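Local structure of ESSB (Geobacillus thermodenitrificans, 2YNQ) at residues D[11-15]-D[30-34]. The protein is an integral membrane component of the type VII secretion system, represented here by its extracellular domain, and probably helps to build the secretion apparatus. Residues are numbered along the deposited sequence.
Sequences AYIQS and TLEDY
Ala11 CB sits at the apolar centre, 3.7 Å from Tyr34 CE2, 4.3 Å from Leu31 CD2 and 4.0 Å from Thr30 CG2. Residues 11-15 are regular helix, with Ser15 N hydrogen-bonded to Ala11 O at 2.7 Å. Leu31 (chi1 m, chi2 t) has a CA-to-CB bond directed sideways, yet its branches reach the helix: CD2 lies 4.1 Å from Tyr12 CD1 at the edge of that ring, and CD1 lies 3.8 Å from Ser15 OG. Tyr12 (chi1 m) directs its CA-to-CB bond away, but its ring edge reaches Leu31. Met39 and Ile43 touch both Tyr12 and Leu31, extending the apolar cluster toward helix 41-53. The two segments belong to a helical hairpin, helix 7-19 followed by helix 24-31, at the N-terminal end of an all-helical extracellular fragment of the EssB family. From Leu31 to Tyr34 the chain makes a type I beta turn, closed by Tyr34 N hydrogen-bonding Leu31 O at 3.0 Å; this turn brings Tyr34 (chi1 m) back against Ala11, its ring oblique to the methyl. Arg86 hydrogen-bonds Tyr34 O. The nearest CA atoms across the segments, Ser15 and Thr30, are 6.3 Å apart. There Thr30, rotamer m, sets CG2 against the helix backbone, 3.5 Å from Ala11 O and 4.1 Å from Ser15 N. Ser15 OG (chi1 p) hydrogen-bonds Glu46 of helix 41-53. At the solvent-exposed edge Gln14, extended through chi1 and chi2 (both t), gives a weak hydrogen bond from NE2 to Thr30 OG1, 3.1 Å and 134° at the hydrogen, while the same OG1 hydrogen-bonds Asp26 O one helical turn back.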
loop_
_atom_site.group_PDB
_atom_site.type_symbol
_atom_site.label_atom_id
_atom_site.label_comp_id
_atom_site.label_asym_id
_atom_site.label_seq_id
_atom_site.Cartn_x
_atom_site.Cartn_y
_atom_site.Cartn_z
ATOM N N ALA D 11 20.531 17.993 -9.607
ATOM C CA ALA D 11 19.358 17.237 -9.142
ATOM C C ALA D 11 19.495 16.819 -7.682
ATOM O O ALA D 11 18.511 16.838 -6.941
ATOM C CB ALA D 11 19.109 16.009 -10.029
ATOM N N TYR D 12 20.718 16.456 -7.284
ATOM C CA TYR D 12 21.058 16.165 -5.889
ATOM C C TYR D 12 20.823 17.350 -4.956
ATOM O O TYR D 12 20.325 17.165 -3.850
ATOM C CB TYR D 12 22.510 15.710 -5.754
ATOM C CG TYR D 12 22.825 14.360 -6.364
ATOM C CD1 TYR D 12 21.811 13.508 -6.813
ATOM C CD2 TYR D 12 24.144 13.942 -6.503
ATOM C CE1 TYR D 12 22.108 12.280 -7.379
ATOM C CE2 TYR D 12 24.454 12.717 -7.057
ATOM C CZ TYR D 12 23.432 11.890 -7.492
ATOM O OH TYR D 12 23.748 10.669 -8.036
ATOM N N ILE D 13 21.193 18.552 -5.401
ATOM C CA ILE D 13 20.986 19.751 -4.616
ATOM C C ILE D 13 19.487 19.993 -4.565
ATOM O O ILE D 13 18.919 20.253 -3.501
ATOM C CB ILE D 13 21.726 20.984 -5.222
ATOM C CG1 ILE D 13 23.254 20.835 -5.127
ATOM C CG2 ILE D 13 21.220 22.302 -4.627
ATOM C CD1 ILE D 13 23.831 20.638 -3.693
ATOM N N GLN D 14 18.847 19.873 -5.718
ATOM C CA GLN D 14 17.406 20.075 -5.803
ATOM C C GLN D 14 16.591 19.085 -4.947
ATOM O O GLN D 14 15.643 19.487 -4.272
ATOM C CB GLN D 14 16.961 20.075 -7.263
ATOM C CG GLN D 14 15.472 20.270 -7.471
ATOM C CD GLN D 14 15.103 20.271 -8.962
ATOM O OE1 GLN D 14 15.809 20.887 -9.788
ATOM N NE2 GLN D 14 14.011 19.566 -9.316
ATOM N N SER D 15 16.975 17.811 -4.940
ATOM C CA SER D 15 16.256 16.835 -4.124
ATOM C C SER D 15 16.487 17.062 -2.634
ATOM O O SER D 15 15.606 16.765 -1.821
ATOM C CB SER D 15 16.588 15.387 -4.519
ATOM O OG SER D 15 17.890 15.024 -4.137
ATOM N N THR D 30 12.192 14.314 -9.190
ATOM C CA THR D 30 13.511 14.903 -9.450
ATOM C C THR D 30 14.546 13.833 -9.791
ATOM O O THR D 30 15.411 14.043 -10.637
ATOM C CB THR D 30 13.977 15.758 -8.256
ATOM O OG1 THR D 30 13.088 16.868 -8.131
ATOM C CG2 THR D 30 15.406 16.283 -8.447
ATOM N N LEU D 31 14.415 12.673 -9.160
ATOM C CA LEU D 31 15.451 11.673 -9.221
ATOM C C LEU D 31 15.102 10.500 -10.100
ATOM O O LEU D 31 15.894 9.576 -10.219
ATOM C CB LEU D 31 15.795 11.195 -7.820
ATOM C CG LEU D 31 16.529 12.229 -6.985
ATOM C CD1 LEU D 31 16.798 11.704 -5.596
ATOM C CD2 LEU D 31 17.834 12.699 -7.676
ATOM N N GLU D 32 13.937 10.543 -10.748
ATOM C CA GLU D 32 13.408 9.372 -11.431
ATOM C C GLU D 32 14.278 8.841 -12.579
ATOM O O GLU D 32 14.313 7.638 -12.807
ATOM C CB GLU D 32 11.976 9.621 -11.888
ATOM C CG GLU D 32 11.855 10.597 -13.037
ATOM C CD GLU D 32 10.424 11.070 -13.284
ATOM O OE1 GLU D 32 9.479 10.519 -12.653
ATOM O OE2 GLU D 32 10.266 12.010 -14.107
ATOM N N ASP D 33 14.994 9.714 -13.285
ATOM C CA ASP D 33 15.833 9.265 -14.398
ATOM C C ASP D 33 17.202 8.759 -13.973
ATOM O O ASP D 33 18.043 8.460 -14.824
ATOM C CB ASP D 33 16.014 10.380 -15.425
ATOM C CG ASP D 33 14.709 10.781 -16.087
ATOM O OD1 ASP D 33 13.828 9.910 -16.253
ATOM O OD2 ASP D 33 14.561 11.977 -16.438
ATOM N N TYR D 34 17.424 8.671 -12.667
ATOM C CA TYR D 34 18.746 8.380 -12.133
ATOM C C TYR D 34 18.814 6.996 -11.480
ATOM O O TYR D 34 17.861 6.570 -10.817
ATOM C CB TYR D 34 19.171 9.466 -11.130
ATOM C CG TYR D 34 19.320 10.844 -11.754
ATOM C CD1 TYR D 34 20.417 11.146 -12.547
ATOM C CD2 TYR D 34 18.352 11.841 -11.565
ATOM C CE1 TYR D 34 20.549 12.387 -13.129
ATOM C CE2 TYR D 34 18.477 13.081 -12.149
ATOM C CZ TYR D 34 19.578 13.348 -12.929
ATOM O OH TYR D 34 19.751 14.571 -13.513
#